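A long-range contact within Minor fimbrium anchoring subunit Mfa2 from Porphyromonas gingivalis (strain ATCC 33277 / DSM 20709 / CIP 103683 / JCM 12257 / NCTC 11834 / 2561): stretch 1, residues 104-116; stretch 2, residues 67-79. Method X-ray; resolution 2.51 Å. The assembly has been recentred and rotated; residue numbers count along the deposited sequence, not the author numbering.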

# COMPACT_ATOMS: atom_id res chain seq x y z
N ALA A 104 -1.74 -14.05 2.05
CA ALA A 104 -2.15 -13.20 0.95
C ALA A 104 -1.97 -13.88 -0.41
O ALA A 104 -1.03 -14.64 -0.59
CB ALA A 104 -1.36 -11.90 0.99
N THR A 105 -2.87 -13.58 -1.37
CA THR A 105 -2.62 -13.94 -2.75
C THR A 105 -1.35 -13.23 -3.19
O THR A 105 -1.04 -12.13 -2.73
CB THR A 105 -3.78 -13.55 -3.68
OG1 THR A 105 -3.50 -13.99 -5.02
CG2 THR A 105 -3.98 -12.06 -3.69
N ASN A 106 -0.58 -13.86 -4.07
CA ASN A 106 0.68 -13.26 -4.48
C ASN A 106 0.45 -12.05 -5.37
O ASN A 106 -0.08 -12.19 -6.47
CB ASN A 106 1.53 -14.27 -5.22
CG ASN A 106 2.79 -13.66 -5.76
OD1 ASN A 106 3.32 -12.70 -5.22
ND2 ASN A 106 3.27 -14.20 -6.87
N ILE A 107 0.87 -10.87 -4.91
CA ILE A 107 0.63 -9.67 -5.68
C ILE A 107 1.91 -9.03 -6.24
O ILE A 107 1.90 -7.85 -6.59
CB ILE A 107 -0.15 -8.60 -4.85
CG1 ILE A 107 0.71 -8.06 -3.70
CG2 ILE A 107 -1.53 -9.14 -4.42
CD1 ILE A 107 -0.02 -7.09 -2.83
N ASP A 108 2.98 -9.82 -6.34
CA ASP A 108 4.20 -9.32 -6.99
C ASP A 108 3.82 -8.81 -8.37
O ASP A 108 2.96 -9.38 -9.02
CB ASP A 108 5.29 -10.40 -7.14
CG ASP A 108 5.69 -11.05 -5.82
OD1 ASP A 108 5.67 -10.37 -4.76
OD2 ASP A 108 6.01 -12.26 -5.85
N GLY A 109 4.48 -7.75 -8.79
CA GLY A 109 4.31 -7.24 -10.13
C GLY A 109 3.05 -6.42 -10.31
O GLY A 109 2.70 -6.08 -11.44
N THR A 110 2.37 -6.10 -9.22
CA THR A 110 1.21 -5.22 -9.28
C THR A 110 1.44 -3.93 -8.50
O THR A 110 2.10 -3.91 -7.47
CB THR A 110 -0.05 -5.89 -8.71
OG1 THR A 110 -0.09 -5.72 -7.29
CG2 THR A 110 -0.10 -7.36 -9.06
N THR A 111 0.86 -2.84 -8.97
CA THR A 111 0.88 -1.59 -8.23
C THR A 111 -0.53 -1.28 -7.78
O THR A 111 -1.49 -1.63 -8.46
CB THR A 111 1.40 -0.45 -9.08
OG1 THR A 111 0.88 -0.57 -10.42
CG2 THR A 111 2.91 -0.51 -9.13
N LEU A 112 -0.65 -0.67 -6.61
CA LEU A 112 -1.96 -0.24 -6.15
C LEU A 112 -1.87 1.19 -5.73
O LEU A 112 -0.94 1.57 -5.02
CB LEU A 112 -2.44 -1.09 -4.98
CG LEU A 112 -3.82 -0.69 -4.46
CD1 LEU A 112 -4.88 -1.21 -5.39
CD2 LEU A 112 -4.04 -1.19 -3.03
N TRP A 113 -2.83 2.00 -6.17
CA TRP A 113 -2.69 3.45 -5.97
C TRP A 113 -3.90 4.11 -5.34
O TRP A 113 -5.03 3.72 -5.62
CB TRP A 113 -2.42 4.13 -7.30
CG TRP A 113 -1.22 3.62 -8.02
CD1 TRP A 113 -1.11 2.46 -8.73
CD2 TRP A 113 0.04 4.29 -8.14
NE1 TRP A 113 0.15 2.36 -9.26
CE2 TRP A 113 0.87 3.47 -8.92
CE3 TRP A 113 0.54 5.50 -7.65
CZ2 TRP A 113 2.18 3.82 -9.23
CZ3 TRP A 113 1.83 5.84 -7.96
CH2 TRP A 113 2.64 5.01 -8.74
N TYR A 114 -3.67 5.12 -4.50
CA TYR A 114 -4.78 5.88 -3.94
C TYR A 114 -4.62 7.40 -4.07
O TYR A 114 -3.53 7.93 -3.98
CB TYR A 114 -5.00 5.52 -2.47
CG TYR A 114 -6.12 6.36 -1.90
CD1 TYR A 114 -7.44 6.14 -2.30
CD2 TYR A 114 -5.85 7.40 -1.03
CE1 TYR A 114 -8.47 6.93 -1.82
CE2 TYR A 114 -6.88 8.18 -0.55
CZ TYR A 114 -8.18 7.95 -0.95
OH TYR A 114 -9.20 8.73 -0.46
N ALA A 115 -5.72 8.10 -4.29
CA ALA A 115 -5.69 9.55 -4.22
C ALA A 115 -6.92 10.11 -3.51
O ALA A 115 -8.02 9.56 -3.64
CB ALA A 115 -5.57 10.15 -5.62
N THR A 116 -6.73 11.18 -2.76
CA THR A 116 -7.85 11.98 -2.30
C THR A 116 -7.73 13.33 -2.99
O THR A 116 -6.68 13.95 -2.96
CB THR A 116 -7.88 12.19 -0.78
OG1 THR A 116 -7.96 10.91 -0.11
CG2 THR A 116 -9.07 13.03 -0.38
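Stretch 2 (67-79) TIFAWGNIDDHYN

The apolar centre of the contact is built around L112, Y114 and W71. L112, with chi1 t and chi2 p, starts sideways to stretch 2, but its end comes nearer: CD2 lies 4.3 Å from CZ3 at the edge of the W71 ring, and CD1 lies 4.1 Å from CZ of Y78. The Y78 side chain, from the last residue of the D75 to Y78 turn, reaches this leucine with its end. Next along stretch 1, Y114 places its CD1 over one face of the W71 ring, 3.5 Å from CE2. The tyrosine ring and the six-membered ring of W71 are oblique, with centroids 4.8 Å apart and planes at 49°. The far end of Y114 continues along the same face of the sheet to F69, where Y114 CE1 approaches F69 CB at 3.9 Å. A115 and A70 pair on the other face, CB to CB at 4.2 Å.

Of these, Y114, A115, W71, A70 and F69 lie in the antiparallel pairing of strand 67-72 with strand 113-116. The axes approach to 4.6 Å and cross at 165°, and both backbones are extended. G72 lies opposite W113, W71 opposite Y114, A70 opposite A115 and F69 opposite T116. Two of these pairs are hydrogen-bonded in both directions: A70 N to A115 O and A115 N to A70 O, each 2.9 Å, and G72 N to W113 O at 2.8 Å with W113 N to G72 O at 3.0 Å. Between them, CA-H...O contacts add to the ladder, such as Y114 CA to A70 O at 3.2 Å. The absence of a side chain at G72 matters here, since an ideal CB would sit only 3.0 Å from W113 CB.

Beyond G72 the strand ends and N73, at phi/psi 65/41, turns its side chain toward stretch 1. Its ND2 donates a hydrogen bond to T111 O at 3.2 Å and lies 3.5 Å from W113 CD1, at the edge of the indole.

Within the type I turn from D75 to Y78, H77 points its side chain toward the loop of stretch 1, itself folded by a type II turn from I107 to T110. I107 CG2 makes an off-centre CH-pi contact, 4.2 Å from the centroid of the imidazole, while N106 O lies over one face of the ring, 3.8 Å from H77 CE1. T110 CG2 meets the ring edge, 3.9 Å from H77 NE2, and T105 CG2 packs 3.7 Å from H77 O. At the opposite end of the contact, the hydroxyls Y114 OH and T116 OG1 share a 2.5 Å hydrogen bond within stretch 1, and Y114 OH lies 3.0 Å from F69 CD1.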

# COMPACT_ATOMS: atom_id res chain seq x y z
N THR A 67 -16.05 15.18 -2.10
CA THR A 67 -14.66 14.75 -2.13
C THR A 67 -14.62 13.51 -3.01
O THR A 67 -15.56 12.71 -3.03
CB THR A 67 -14.11 14.44 -0.73
OG1 THR A 67 -14.47 15.49 0.17
CG2 THR A 67 -12.60 14.30 -0.79
N ILE A 68 -13.54 13.37 -3.76
CA ILE A 68 -13.38 12.24 -4.63
C ILE A 68 -12.28 11.32 -4.12
O ILE A 68 -11.20 11.78 -3.75
CB ILE A 68 -13.10 12.71 -6.06
CG1 ILE A 68 -14.42 12.76 -6.83
CG2 ILE A 68 -12.11 11.79 -6.76
CD1 ILE A 68 -14.37 13.54 -8.10
N PHE A 69 -12.57 10.02 -4.05
CA PHE A 69 -11.58 9.02 -3.69
C PHE A 69 -11.22 8.21 -4.93
O PHE A 69 -12.11 7.80 -5.68
CB PHE A 69 -12.10 8.11 -2.57
CG PHE A 69 -12.54 8.84 -1.33
CD1 PHE A 69 -11.87 9.98 -0.90
CD2 PHE A 69 -13.63 8.41 -0.60
CE1 PHE A 69 -12.28 10.66 0.23
CE2 PHE A 69 -14.04 9.09 0.53
CZ PHE A 69 -13.36 10.22 0.94
N ALA A 70 -9.94 8.00 -5.18
CA ALA A 70 -9.57 7.32 -6.41
C ALA A 70 -8.63 6.14 -6.17
O ALA A 70 -7.65 6.22 -5.42
CB ALA A 70 -8.95 8.30 -7.40
N TRP A 71 -8.94 5.04 -6.84
CA TRP A 71 -8.16 3.84 -6.69
C TRP A 71 -7.62 3.37 -8.01
O TRP A 71 -8.37 3.26 -8.98
CB TRP A 71 -9.00 2.75 -6.04
CG TRP A 71 -9.34 3.05 -4.61
CD1 TRP A 71 -10.46 3.68 -4.15
CD2 TRP A 71 -8.56 2.71 -3.46
NE1 TRP A 71 -10.42 3.76 -2.77
CE2 TRP A 71 -9.27 3.17 -2.32
CE3 TRP A 71 -7.33 2.06 -3.27
CZ2 TRP A 71 -8.79 2.99 -1.03
CZ3 TRP A 71 -6.86 1.89 -1.97
CH2 TRP A 71 -7.59 2.35 -0.87
N GLY A 72 -6.33 3.09 -8.04
CA GLY A 72 -5.66 2.69 -9.26
C GLY A 72 -5.27 1.24 -9.20
O GLY A 72 -4.67 0.79 -8.22
N ASN A 73 -5.63 0.52 -10.26
CA ASN A 73 -5.35 -0.89 -10.44
C ASN A 73 -6.03 -1.80 -9.42
O ASN A 73 -5.43 -2.75 -8.94
CB ASN A 73 -3.84 -1.13 -10.41
CG ASN A 73 -3.12 -0.30 -11.42
OD1 ASN A 73 -3.68 0.06 -12.46
ND2 ASN A 73 -1.86 0.02 -11.12
N ILE A 74 -7.28 -1.51 -9.10
CA ILE A 74 -8.09 -2.48 -8.39
C ILE A 74 -8.28 -3.72 -9.28
O ILE A 74 -8.69 -3.63 -10.43
CB ILE A 74 -9.44 -1.90 -8.00
CG1 ILE A 74 -9.27 -1.00 -6.78
CG2 ILE A 74 -10.43 -3.01 -7.72
CD1 ILE A 74 -10.57 -0.41 -6.30
N ASP A 75 -7.98 -4.87 -8.70
CA ASP A 75 -7.69 -6.09 -9.44
C ASP A 75 -8.60 -7.19 -8.93
O ASP A 75 -9.35 -6.97 -7.99
CB ASP A 75 -6.21 -6.47 -9.25
CG ASP A 75 -5.52 -6.85 -10.54
OD1 ASP A 75 -6.11 -7.61 -11.34
OD2 ASP A 75 -4.40 -6.36 -10.79
N ASP A 76 -8.51 -8.38 -9.51
CA ASP A 76 -9.21 -9.53 -8.96
C ASP A 76 -8.39 -10.22 -7.85
O ASP A 76 -8.75 -11.31 -7.39
CB ASP A 76 -9.60 -10.53 -10.06
CG ASP A 76 -8.47 -10.79 -11.05
OD1 ASP A 76 -7.29 -10.54 -10.70
OD2 ASP A 76 -8.77 -11.25 -12.18
N HIS A 77 -7.30 -9.58 -7.43
CA HIS A 77 -6.58 -9.97 -6.21
C HIS A 77 -7.34 -9.50 -4.98
O HIS A 77 -6.95 -9.81 -3.84
CB HIS A 77 -5.17 -9.38 -6.14
CG HIS A 77 -4.22 -9.89 -7.18
ND1 HIS A 77 -4.14 -11.22 -7.54
CD2 HIS A 77 -3.30 -9.25 -7.93
CE1 HIS A 77 -3.21 -11.37 -8.47
NE2 HIS A 77 -2.69 -10.19 -8.72
N TYR A 78 -8.41 -8.73 -5.20
CA TYR A 78 -9.16 -8.13 -4.09
C TYR A 78 -10.61 -8.56 -4.03
O TYR A 78 -11.28 -8.67 -5.06
CB TYR A 78 -9.08 -6.61 -4.16
CG TYR A 78 -7.67 -6.08 -4.19
CD1 TYR A 78 -6.96 -5.85 -3.00
CD2 TYR A 78 -7.03 -5.84 -5.40
CE1 TYR A 78 -5.65 -5.38 -3.03
CE2 TYR A 78 -5.73 -5.37 -5.44
CZ TYR A 78 -5.04 -5.14 -4.25
OH TYR A 78 -3.75 -4.66 -4.33
N ASN A 79 -11.09 -8.83 -2.82
CA ASN A 79 -12.51 -8.99 -2.53
C ASN A 79 -13.16 -7.63 -2.30
O ASN A 79 -12.91 -6.98 -1.28
CB ASN A 79 -12.72 -9.86 -1.28
CG ASN A 79 -12.33 -11.32 -1.49
OD1 ASN A 79 -12.52 -11.88 -2.57
ND2 ASN A 79 -11.81 -11.94 -0.46